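Local structure of major pilin protein fimA (Silicibacter pomeroyi, 2IMH) at residues A[7-11]-A[87-93]; A[26-30]-A[181-185]. The protein is of unknown function; it belongs to the DUF1028 family, and its two antiparallel sheets between helices are consistent with an Ntn-hydrolase-like fold. All coordinates share one frame; numbering follows the deposited sequence.

Contact 1 of 2, residues A[7-11]-A[87-93]; sequences ILAHD and AAMDLLG
With CG anti to the backbone N (chi1 163°), His10 extends its ring over the turn that follows Met89, while Met89, extended at first and then bent at chi3 (71°), swings its selenium beneath the 9-10 peptide. Met89 is modelled as selenomethionine; SE lies 3.4 Å from Ala9 C and the methyl CE 3.5 Å from Ala9 O, so the end of the chain lies mainly against the 9-10 peptide group, with His10 CB beside it. The His10 ring receives the carbonyl oxygen of Leu91 over its centre, 3.5 Å above the plane, and His10 CB stands 4.0 Å from Gly93 CA. That oxygen belongs to a type I turn, Asp90 to Gly93, reinforced by an Asx turn in which Leu92 N donates to Asp90 OD1 (2.9 Å) from well above the carboxylate plane. Gly93 has a positive phi, and a CB there would also approach the His10 ring. Toward the N-terminal ends of both segments, Leu8 CD1 rests 3.6 Å from Ala87 O and 4.1 Å from Ala87 CB. An alanine in place of His10 would strip the ring off the Leu91 carbonyl and is likely to open a gap above the turn, besides ending the weak ND1 bond to Ala16 O. The axes of the two strand segments, one from each sheet of the sandwich, run nearly parallel (5°), 7.5 Å apart at their closest, and Ile7 and Ala9 face helices 126-137 and 142-155 instead. No hydrogen bond links the segments: the sheets are held here by apolar contact and by selenium and imidazole set against peptide groups.

Contact 2 of 2, residues A[26-30]-A[181-185]; sequences LCVGG and RIDYH
Cys27 sits at the N-cap of helix 28-32 in a left-handed backbone conformation (phi 60°), and its N-H binds Asp183 O at 2.9 Å, nearly straight (160°) and on a lone pair in the carbonyl plane. The same oxygen takes a CA-H contact from Leu26. Beyond this bond, Arg181 and Asp183 of one segment form a pair that lies against the other. Bent at chi3 (51°), Arg181 turns side-on to the carboxylate: NE meets the syn lone pair of Asp183 OD1 at 2.9 Å, in the guanidinium plane, and NH2 reaches Asp183 OD2 at 2.8 Å, somewhat tilted from it. One guanidinium face is laid over the 29-30 peptide, Gly30 N standing 3.4 Å from Arg181 CZ. A side chain on Gly29 or Gly30 would run into Arg181, so the flat approach depends on both glycines. A water ties the carboxylate to the helix start, accepting from Gly29 N (2.9 Å) and donating to Asp183 OD1 (2.7 Å); a negative charge beside a helix N-terminus would probably be favoured by the dipole. Cys27 SG lies alongside the carboxylate. At the other end Leu26 CD2 touches Tyr184 CD1 at 3.7 Å, the two side chains crossing obliquely at the surface. Strand 175-182 is an outermost strand of the six-stranded sheet, and Ile182 leads away to helix 189-200. Val28 packs back on Ala21 and Thr23 of strand 16-23 while its N binds Ser165 OG, so the short helix is joined to strands 16-23 and 165-172 as well as to the end of 175-182.

Contact 1 is core and contact 2 surface, on opposite sides of the chain's centre, about 21 Å between their centres and without touching. Both reach the six-stranded sheet: contact 1 through its inner strand 4-11, which it stacks on a strand of the four-stranded sheet, and contact 2 through the edge strand 175-182, which it joins to the short helix before strand 33-36 of that second sheet. The chemistry follows the location. In contact 1 no hydrogen bond crosses between the segments, whereas in contact 2 a backbone hydrogen bond, a water and a salt-bridged pair meet. Glycines matter in both, at a turn in one and beneath a guanidinium in the other.

Contact 1 of 2, residues A[7-11]-A[87-93]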
loop_
_atom_site.group_PDB
_atom_site.type_symbol
_atom_site.label_atom_id
_atom_site.label_comp_id
_atom_site.label_asym_id
_atom_site.label_seq_id
_atom_site.Cartn_x
_atom_site.Cartn_y
_atom_site.Cartn_z
ATOM N N ILE A 7 0.146 3.742 3.854
ATOM C CA ILE A 7 0.197 4.883 2.959
ATOM C C ILE A 7 -0.162 4.383 1.575
ATOM O O ILE A 7 0.280 3.310 1.192
ATOM C CB ILE A 7 1.585 5.564 2.953
ATOM C CG1 ILE A 7 1.558 6.826 2.087
ATOM C CG2 ILE A 7 2.720 4.582 2.582
ATOM C CD1 ILE A 7 2.627 7.808 2.448
ATOM N N LEU A 8 -1.031 5.123 0.891
ATOM C CA LEU A 8 -1.352 4.884 -0.531
ATOM C C LEU A 8 -0.841 6.070 -1.322
ATOM O O LEU A 8 -0.958 7.212 -0.876
ATOM C CB LEU A 8 -2.854 4.738 -0.752
ATOM C CG LEU A 8 -3.593 3.736 0.146
ATOM C CD1 LEU A 8 -5.114 3.797 -0.074
ATOM C CD2 LEU A 8 -3.037 2.334 -0.065
ATOM N N ALA A 9 -0.308 5.819 -2.514
ATOM C CA ALA A 9 0.186 6.930 -3.322
ATOM C C ALA A 9 0.145 6.621 -4.803
ATOM O O ALA A 9 0.168 5.461 -5.199
ATOM C CB ALA A 9 1.623 7.292 -2.918
ATOM N N HIS A 10 0.094 7.694 -5.591
ATOM C CA HIS A 10 0.188 7.674 -7.047
ATOM C C HIS A 10 1.545 8.280 -7.426
ATOM O O HIS A 10 2.010 9.234 -6.781
ATOM C CB HIS A 10 -1.009 8.488 -7.606
ATOM C CG HIS A 10 -0.887 8.919 -9.039
ATOM N ND1 HIS A 10 -0.625 8.043 -10.071
ATOM C CD2 HIS A 10 -1.113 10.125 -9.619
ATOM C CE1 HIS A 10 -0.623 8.705 -11.220
ATOM N NE2 HIS A 10 -0.922 9.965 -10.970
ATOM N N ASP A 11 2.193 7.701 -8.433
ATOM C CA ASP A 11 3.456 8.221 -8.946
ATOM C C ASP A 11 3.165 8.889 -10.299
ATOM O O ASP A 11 3.106 8.207 -11.317
ATOM C CB ASP A 11 4.449 7.075 -9.132
ATOM C CG ASP A 11 5.813 7.546 -9.616
ATOM O OD1 ASP A 11 6.282 8.595 -9.153
ATOM O OD2 ASP A 11 6.415 6.848 -10.456
ATOM N N ALA A 87 -9.194 3.447 3.635
ATOM C CA ALA A 87 -8.657 4.543 2.848
ATOM C C ALA A 87 -8.637 4.077 1.407
ATOM O O ALA A 87 -8.424 2.888 1.123
ATOM C CB ALA A 87 -7.257 4.889 3.296
ATOM N N ALA A 88 -8.892 4.992 0.491
ATOM C CA ALA A 88 -8.942 4.621 -0.922
ATOM C C ALA A 88 -8.447 5.774 -1.746
ATOM O O ALA A 88 -8.697 6.933 -1.408
ATOM C CB ALA A 88 -10.366 4.274 -1.347
HETATM N N MSE A 89 -7.789 5.461 -2.859
HETATM C CA MSE A 89 -7.234 6.499 -3.708
HETATM C C MSE A 89 -7.506 6.125 -5.155
HETATM O O MSE A 89 -7.376 4.961 -5.512
HETATM C CB MSE A 89 -5.709 6.608 -3.481
HETATM C CG MSE A 89 -5.044 7.671 -4.328
HETATM SE SE MSE A 89 -3.136 7.294 -4.584
HETATM C CE MSE A 89 -3.297 5.769 -5.796
ATOM N N ASP A 90 -7.884 7.095 -5.989
ATOM C CA ASP A 90 -8.169 6.810 -7.391
ATOM C C ASP A 90 -6.915 6.941 -8.241
ATOM O O ASP A 90 -5.839 7.223 -7.715
ATOM C CB ASP A 90 -9.358 7.642 -7.934
ATOM C CG ASP A 90 -9.022 9.115 -8.213
ATOM O OD1 ASP A 90 -7.841 9.535 -8.176
ATOM O OD2 ASP A 90 -10.004 9.865 -8.496
ATOM N N LEU A 91 -7.059 6.725 -9.552
ATOM C CA LEU A 91 -5.897 6.638 -10.438
ATOM C C LEU A 91 -5.206 7.973 -10.658
ATOM O O LEU A 91 -4.082 8.007 -11.185
ATOM C CB LEU A 91 -6.284 6.017 -11.789
ATOM C CG LEU A 91 -6.707 4.550 -11.756
ATOM C CD1 LEU A 91 -7.233 4.155 -13.133
ATOM C CD2 LEU A 91 -5.531 3.627 -11.353
ATOM N N LEU A 92 -5.845 9.064 -10.236
ATOM C CA LEU A 92 -5.233 10.384 -10.323
ATOM C C LEU A 92 -4.848 10.941 -8.949
ATOM O O LEU A 92 -4.558 12.141 -8.816
ATOM C CB LEU A 92 -6.149 11.359 -11.078
ATOM C CG LEU A 92 -6.134 11.168 -12.606
ATOM C CD1 LEU A 92 -7.358 11.776 -13.256
ATOM C CD2 LEU A 92 -4.839 11.736 -13.198
ATOM N N GLY A 93 -4.862 10.073 -7.929
ATOM C CA GLY A 93 -4.314 10.438 -6.626
ATOM C C GLY A 93 -5.287 11.090 -5.664
ATOM O O GLY A 93 -4.903 11.446 -4.547
#

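Contact 2 of 2, residues A[26-30]-A[181-185]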
loop_
_atom_site.group_PDB
_atom_site.type_symbol
_atom_site.label_atom_id
_atom_site.label_comp_id
_atom_site.label_asym_id
_atom_site.label_seq_id
_atom_site.Cartn_x
_atom_site.Cartn_y
_atom_site.Cartn_z
ATOM N N LEU A 26 0.503 -9.852 12.432
ATOM C CA LEU A 26 0.950 -10.672 11.287
ATOM C C LEU A 26 0.313 -10.245 9.975
ATOM O O LEU A 26 -0.787 -9.703 9.961
ATOM C CB LEU A 26 0.597 -12.138 11.528
ATOM C CG LEU A 26 1.014 -12.738 12.866
ATOM C CD1 LEU A 26 0.609 -14.208 12.890
ATOM C CD2 LEU A 26 2.529 -12.569 13.149
ATOM N N CYS A 27 1.000 -10.533 8.867
ATOM C CA CYS A 27 0.347 -10.574 7.570
ATOM C C CYS A 27 -0.313 -9.258 7.151
ATOM O O CYS A 27 -1.334 -9.277 6.460
ATOM C CB CYS A 27 -0.702 -11.700 7.541
ATOM S SG CYS A 27 -0.036 -13.364 7.861
ATOM N N VAL A 28 0.261 -8.117 7.541
ATOM C CA VAL A 28 -0.313 -6.836 7.099
ATOM C C VAL A 28 -0.596 -6.765 5.590
ATOM O O VAL A 28 -1.626 -6.245 5.170
ATOM C CB VAL A 28 0.535 -5.611 7.534
ATOM C CG1 VAL A 28 1.943 -5.658 6.907
ATOM C CG2 VAL A 28 -0.199 -4.300 7.198
ATOM N N GLY A 29 0.317 -7.271 4.759
ATOM C CA GLY A 29 0.081 -7.211 3.300
ATOM C C GLY A 29 -1.206 -7.924 2.891
ATOM O O GLY A 29 -1.935 -7.449 2.023
ATOM N N GLY A 30 -1.476 -9.062 3.520
ATOM C CA GLY A 30 -2.658 -9.860 3.243
ATOM C C GLY A 30 -3.935 -9.190 3.698
ATOM O O GLY A 30 -4.964 -9.253 3.013
ATOM N N ARG A 181 5.979 -8.975 0.730
ATOM C CA ARG A 181 5.411 -9.179 2.060
ATOM C C ARG A 181 6.398 -9.784 3.030
ATOM O O ARG A 181 7.052 -10.788 2.725
ATOM C CB ARG A 181 4.145 -10.034 1.975
ATOM C CG ARG A 181 2.942 -9.204 1.506
ATOM C CD ARG A 181 1.728 -10.034 1.235
ATOM N NE ARG A 181 1.372 -10.934 2.330
ATOM C CZ ARG A 181 0.302 -11.724 2.282
ATOM N NH1 ARG A 181 -0.496 -11.677 1.218
ATOM N NH2 ARG A 181 0.026 -12.545 3.282
ATOM N N ILE A 182 6.526 -9.128 4.178
ATOM C CA ILE A 182 7.132 -9.720 5.366
ATOM C C ILE A 182 5.983 -9.962 6.331
ATOM O O ILE A 182 5.482 -9.024 6.956
ATOM C CB ILE A 182 8.179 -8.766 6.011
ATOM C CG1 ILE A 182 9.243 -8.313 4.982
ATOM C CG2 ILE A 182 8.829 -9.421 7.235
ATOM C CD1 ILE A 182 10.077 -9.440 4.379
ATOM N N ASP A 183 5.523 -11.209 6.413
ATOM C CA ASP A 183 4.295 -11.495 7.174
ATOM C C ASP A 183 4.575 -11.668 8.666
ATOM O O ASP A 183 3.659 -11.574 9.499
ATOM C CB ASP A 183 3.597 -12.742 6.620
ATOM C CG ASP A 183 2.760 -12.450 5.376
ATOM O OD1 ASP A 183 2.666 -11.271 4.938
ATOM O OD2 ASP A 183 2.212 -13.431 4.820
ATOM N N TYR A 184 5.838 -11.930 8.991
ATOM C CA TYR A 184 6.304 -11.943 10.382
ATOM C C TYR A 184 7.815 -11.752 10.428
ATOM O O TYR A 184 8.569 -12.409 9.689
ATOM C CB TYR A 184 5.924 -13.254 11.092
ATOM C CG TYR A 184 6.643 -13.399 12.418
ATOM C CD1 TYR A 184 6.187 -12.727 13.557
ATOM C CD2 TYR A 184 7.807 -14.175 12.521
ATOM C CE1 TYR A 184 6.854 -12.843 14.773
ATOM C CE2 TYR A 184 8.490 -14.294 13.740
ATOM C CZ TYR A 184 8.005 -13.620 14.853
ATOM O OH TYR A 184 8.663 -13.728 16.069
ATOM N N HIS A 185 8.260 -10.840 11.284
ATOM C CA HIS A 185 9.680 -10.737 11.626
ATOM C C HIS A 185 9.723 -10.319 13.085
ATOM O O HIS A 185 8.966 -9.431 13.471
ATOM C CB HIS A 185 10.399 -9.700 10.747
ATOM C CG HIS A 185 11.892 -9.716 10.891
ATOM N ND1 HIS A 185 12.554 -9.074 11.919
ATOM C CD2 HIS A 185 12.853 -10.294 10.127
ATOM C CE1 HIS A 185 13.857 -9.256 11.779
ATOM N NE2 HIS A 185 14.065 -10.000 10.703
HETATM O O HOH W 1 2.884 -8.552 5.188
#